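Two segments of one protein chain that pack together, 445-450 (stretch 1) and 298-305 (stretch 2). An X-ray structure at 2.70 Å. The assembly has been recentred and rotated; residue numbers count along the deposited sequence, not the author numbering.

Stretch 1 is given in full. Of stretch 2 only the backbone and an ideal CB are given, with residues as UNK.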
ATOM      1  N   PRO A 445      17.647   8.222  15.486  1.00 57.88           N
ATOM      2  CA  PRO A 445      17.207   7.862  16.837  1.00 49.71           C
ATOM      3  C   PRO A 445      17.345   9.000  17.841  1.00 47.95           C
ATOM      4  O   PRO A 445      18.449   9.503  18.041  1.00 51.18           O
ATOM      5  CB  PRO A 445      18.135   6.700  17.211  1.00 49.76           C
ATOM      6  CG  PRO A 445      18.619   6.161  15.912  1.00 53.33           C
ATOM      7  CD  PRO A 445      18.746   7.355  15.027  1.00 58.34           C
ATOM      8  N   ILE A 446      16.235   9.394  18.456  1.00 45.20           N
ATOM      9  CA  ILE A 446      16.269  10.360  19.544  1.00 47.85           C
ATOM     10  C   ILE A 446      17.015   9.797  20.751  1.00 54.03           C
ATOM     11  O   ILE A 446      17.814  10.494  21.375  1.00 58.30           O
ATOM     12  CB  ILE A 446      14.855  10.768  19.993  1.00 46.05           C
ATOM     13  CG1 ILE A 446      14.015  11.226  18.801  1.00 43.18           C
ATOM     14  CG2 ILE A 446      14.926  11.851  21.058  1.00 47.41           C
ATOM     15  CD1 ILE A 446      12.667  11.776  19.204  1.00 41.31           C
ATOM     16  N   CYS A 447      16.746   8.533  21.073  1.00 54.19           N
ATOM     17  CA  CYS A 447      17.358   7.884  22.228  1.00 53.82           C
ATOM     18  C   CYS A 447      17.513   6.377  22.023  1.00 57.75           C
ATOM     19  O   CYS A 447      17.161   5.847  20.971  1.00 59.92           O
ATOM     20  CB  CYS A 447      16.531   8.156  23.482  1.00 49.95           C
ATOM     21  SG  CYS A 447      14.797   7.685  23.321  1.00 67.27           S
ATOM     22  N   ASP A 448      18.040   5.693  23.035  1.00 59.97           N
ATOM     23  CA  ASP A 448      18.268   4.251  22.961  1.00 60.44           C
ATOM     24  C   ASP A 448      16.971   3.456  22.843  1.00 57.36           C
ATOM     25  O   ASP A 448      16.941   2.408  22.199  1.00 57.64           O
ATOM     26  CB  ASP A 448      19.058   3.775  24.182  1.00 64.07           C
ATOM     27  CG  ASP A 448      20.546   3.993  24.026  1.00 68.59           C
ATOM     28  OD1 ASP A 448      21.041   3.837  22.890  1.00 70.19           O
ATOM     29  OD2 ASP A 448      21.215   4.319  25.031  1.00 71.15           O
ATOM     30  N   ASP A 449      15.906   3.957  23.462  1.00 54.43           N
ATOM     31  CA  ASP A 449      14.605   3.295  23.413  1.00 54.14           C
ATOM     32  C   ASP A 449      13.891   3.527  22.083  1.00 52.17           C
ATOM     33  O   ASP A 449      12.838   2.939  21.824  1.00 49.01           O
ATOM     34  CB  ASP A 449      13.717   3.770  24.566  1.00 59.07           C
ATOM     35  CG  ASP A 449      14.059   3.100  25.888  1.00 69.44           C
ATOM     36  OD1 ASP A 449      15.129   2.461  25.984  1.00 74.02           O
ATOM     37  OD2 ASP A 449      13.257   3.214  26.839  1.00 71.44           O
ATOM     38  N   HIS A 450      14.463   4.381  21.240  1.00 55.58           N
ATOM     39  CA  HIS A 450      13.848   4.700  19.957  1.00 56.33           C
ATOM     40  C   HIS A 450      14.070   3.563  18.964  1.00 57.13           C
ATOM     41  O   HIS A 450      14.847   3.683  18.013  1.00 55.42           O
ATOM     42  CB  HIS A 450      14.400   6.013  19.403  1.00 55.44           C
ATOM     43  CG  HIS A 450      13.527   6.635  18.364  1.00 55.61           C
ATOM     44  ND1 HIS A 450      13.855   7.811  17.718  1.00 58.39           N
ATOM     45  CD2 HIS A 450      12.332   6.254  17.859  1.00 56.16           C
ATOM     46  CE1 HIS A 450      12.904   8.116  16.857  1.00 58.74           C
ATOM     47  NE2 HIS A 450      11.964   7.188  16.924  1.00 56.37           N
ATOM     48  N   UNK A 298       9.871  15.469  27.760  1.00 55.12           N
ATOM     49  CA  UNK A 298      11.194  15.989  28.061  1.00 56.78           C
ATOM     50  C   UNK A 298      12.200  14.844  27.950  1.00 58.88           C
ATOM     51  O   UNK A 298      11.860  13.683  28.181  1.00 57.54           O
ATOM     52  CB  UNK A 298      11.234  16.628  29.451  1.00 56.78           C
ATOM     53  N   UNK A 299      13.427  15.171  27.563  1.00 58.62           N
ATOM     54  CA  UNK A 299      14.479  14.173  27.446  1.00 56.62           C
ATOM     55  C   UNK A 299      15.454  14.310  28.608  1.00 62.11           C
ATOM     56  O   UNK A 299      16.148  15.320  28.735  1.00 65.08           O
ATOM     57  CB  UNK A 299      15.211  14.310  26.109  1.00 56.62           C
ATOM     58  N   UNK A 300      15.493  13.296  29.463  1.00 66.27           N
ATOM     59  CA  UNK A 300      16.377  13.312  30.619  1.00 67.59           C
ATOM     60  C   UNK A 300      17.197  12.031  30.662  1.00 66.77           C
ATOM     61  O   UNK A 300      16.655  10.948  30.877  1.00 73.85           O
ATOM     62  CB  UNK A 300      15.577  13.482  31.912  1.00 67.59           C
ATOM     63  N   UNK A 301      18.498  12.167  30.429  1.00 62.84           N
ATOM     64  CA  UNK A 301      19.440  11.049  30.492  1.00 64.56           C
ATOM     65  C   UNK A 301      19.110   9.920  29.514  1.00 65.94           C
ATOM     66  O   UNK A 301      19.258   8.743  29.842  1.00 68.15           O
ATOM     67  CB  UNK A 301      19.476  10.490  31.916  1.00 64.56           C
ATOM     68  N   UNK A 302      18.674  10.286  28.315  1.00 62.95           N
ATOM     69  CA  UNK A 302      18.403   9.316  27.268  1.00 66.01           C
ATOM     70  C   UNK A 302      17.050   8.646  27.399  1.00 69.09           C
ATOM     71  O   UNK A 302      16.784   7.623  26.767  1.00 72.05           O
ATOM     72  CB  UNK A 302      19.498   8.247  27.261  1.00 66.01           C
ATOM     73  N   UNK A 303      16.192   9.226  28.230  1.00 69.43           N
ATOM     74  CA  UNK A 303      14.837   8.725  28.404  1.00 68.20           C
ATOM     75  C   UNK A 303      13.847   9.842  28.103  1.00 66.97           C
ATOM     76  O   UNK A 303      14.128  11.013  28.360  1.00 66.69           O
ATOM     77  CB  UNK A 303      14.631   8.181  29.819  1.00 68.20           C
ATOM     78  N   UNK A 304      12.693   9.482  27.552  1.00 64.07           N
ATOM     79  CA  UNK A 304      11.641  10.457  27.292  1.00 58.57           C
ATOM     80  C   UNK A 304      10.487  10.302  28.276  1.00 53.41           C
ATOM     81  O   UNK A 304       9.865   9.247  28.350  1.00 56.32           O
ATOM     82  CB  UNK A 304      11.130  10.316  25.857  1.00 58.57           C
ATOM     83  N   UNK A 305      10.209  11.361  29.030  1.00 47.54           N
ATOM     84  CA  UNK A 305       9.087  11.378  29.959  1.00 48.77           C
ATOM     85  C   UNK A 305       8.043  12.381  29.488  1.00 53.14           C
ATOM     86  O   UNK A 305       8.396  13.458  29.013  1.00 59.08           O
ATOM     87  CB  UNK A 305       9.558  11.716  31.375  1.00 48.77           C
TER

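Stretch 1 is a short irregular segment with a type I beta turn from C447 to H450. The turn is closed by the bond from H450 N to C447 O (3.1 Å). Stretch 2 doubles back on itself as a hairpin.

Position 298 has extended backbone angles. Its N and O pair with O and N of position 305, and its CB is far from stretch 1. Many residues would suit it, beta-branched ones among them. It is V298, with no contact here.

Position 299 is extended too, and its CA-to-CB bond points toward stretch 1. No atom of stretch 1 lies within 5.5 Å of the CB, so a small side chain would fall short. The nearby surface includes the apolar atoms of I446 and C447. A medium or long apolar side chain would suit. It is L299. Its CD1 comes to 4.4 Å from C447 CB, an apolar contact.

Position 300 pairs through its N and O with position 303. Its CB is out of reach, so stretch 1 sets no preference. It is K300, which touches a crystal neighbour.

Position 301 lies in the bend, with phi/psi of 59/39. Positive phi suits glycine, asparagine or aspartate. It is D301, out of reach of stretch 1.

Position 302 also has positive phi (81), which by itself favours glycine. An ideal CB would lie 4.8 Å from both C447 CB and D448 OD2, so the space alone does not exclude a small side chain. It is G302. G302 CA is 5.3 Å from C447 CA, and G302 O packs 3.3 Å from C447 CB.

Position 303 points its CA-to-CB bond away from stretch 1. The carboxylate of D449 is nevertheless within range of a long, flexible side chain. Lysine or arginine would suit; a short side chain would not reach. It is K303. Its chain bends back at chi2 (87°) and then runs extended, with chi3 and chi4 both t. NZ donates to D449 OD2 at 3.0 Å, a hydrogen bond within a salt bridge.

Position 304 points toward stretch 1. Its ideal CB is 5.2 Å from C447 SG, and I446 adds apolar surface beyond. Leucine, isoleucine or methionine would all be reasonable. It is L304. CD1 lies 4.5 Å from I446 CG2, a loose apolar contact.

Position 305 pairs with 298 and is out of reach, leaving the choice open. It is F305.

Stretch 2 (298-305) VLKDGKLF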
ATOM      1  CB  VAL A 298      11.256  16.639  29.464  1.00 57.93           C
ATOM      2  CG1 VAL A 298      11.109  15.573  30.572  1.00 51.04           C
ATOM      3  CG2 VAL A 298      12.543  17.444  29.630  1.00 37.68           C
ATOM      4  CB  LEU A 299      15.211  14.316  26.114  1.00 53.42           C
ATOM      5  CG  LEU A 299      16.331  13.312  25.837  1.00 52.19           C
ATOM      6  CD1 LEU A 299      15.764  11.926  25.572  1.00 53.31           C
ATOM      7  CD2 LEU A 299      17.191  13.783  24.675  1.00 46.66           C
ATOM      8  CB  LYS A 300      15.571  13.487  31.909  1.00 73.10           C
ATOM      9  CG  LYS A 300      16.102  14.577  32.830  1.00 82.32           C
ATOM     10  CD  LYS A 300      14.973  15.321  33.539  0.98 87.33           C
ATOM     11  CE  LYS A 300      14.095  14.380  34.352  1.00 90.04           C
ATOM     12  NZ  LYS A 300      12.961  15.092  35.015  1.00 91.90           N
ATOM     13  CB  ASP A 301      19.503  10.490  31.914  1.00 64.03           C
ATOM     14  CG  ASP A 301      19.829  11.552  32.946  1.00 66.03           C
ATOM     15  OD1 ASP A 301      20.689  12.418  32.668  1.00 66.57           O
ATOM     16  OD2 ASP A 301      19.216  11.521  34.035  1.00 66.27           O
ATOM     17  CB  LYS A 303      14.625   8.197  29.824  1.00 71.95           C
ATOM     18  CG  LYS A 303      13.772   6.942  29.914  1.00 75.72           C
ATOM     19  CD  LYS A 303      14.620   5.688  29.755  1.00 77.61           C
ATOM     20  CE  LYS A 303      13.769   4.427  29.790  1.00 77.16           C
ATOM     21  NZ  LYS A 303      14.591   3.210  29.539  1.00 77.41           N
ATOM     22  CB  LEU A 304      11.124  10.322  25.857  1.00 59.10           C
ATOM     23  CG  LEU A 304      11.872  11.070  24.754  1.00 57.47           C
ATOM     24  CD1 LEU A 304      11.291  10.709  23.401  1.00 55.90           C
ATOM     25  CD2 LEU A 304      11.800  12.574  24.988  1.00 58.00           C
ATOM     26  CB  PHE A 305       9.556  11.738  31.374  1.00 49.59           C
ATOM     27  CG  PHE A 305      10.740  10.941  31.847  1.00 51.23           C
ATOM     28  CD1 PHE A 305      10.560   9.768  32.566  1.00 46.52           C
ATOM     29  CD2 PHE A 305      12.032  11.363  31.574  1.00 51.47           C
ATOM     30  CE1 PHE A 305      11.644   9.033  32.999  1.00 42.71           C
ATOM     31  CE2 PHE A 305      13.117  10.632  32.003  1.00 51.70           C
ATOM     32  CZ  PHE A 305      12.925   9.465  32.719  1.00 45.91           C
TER
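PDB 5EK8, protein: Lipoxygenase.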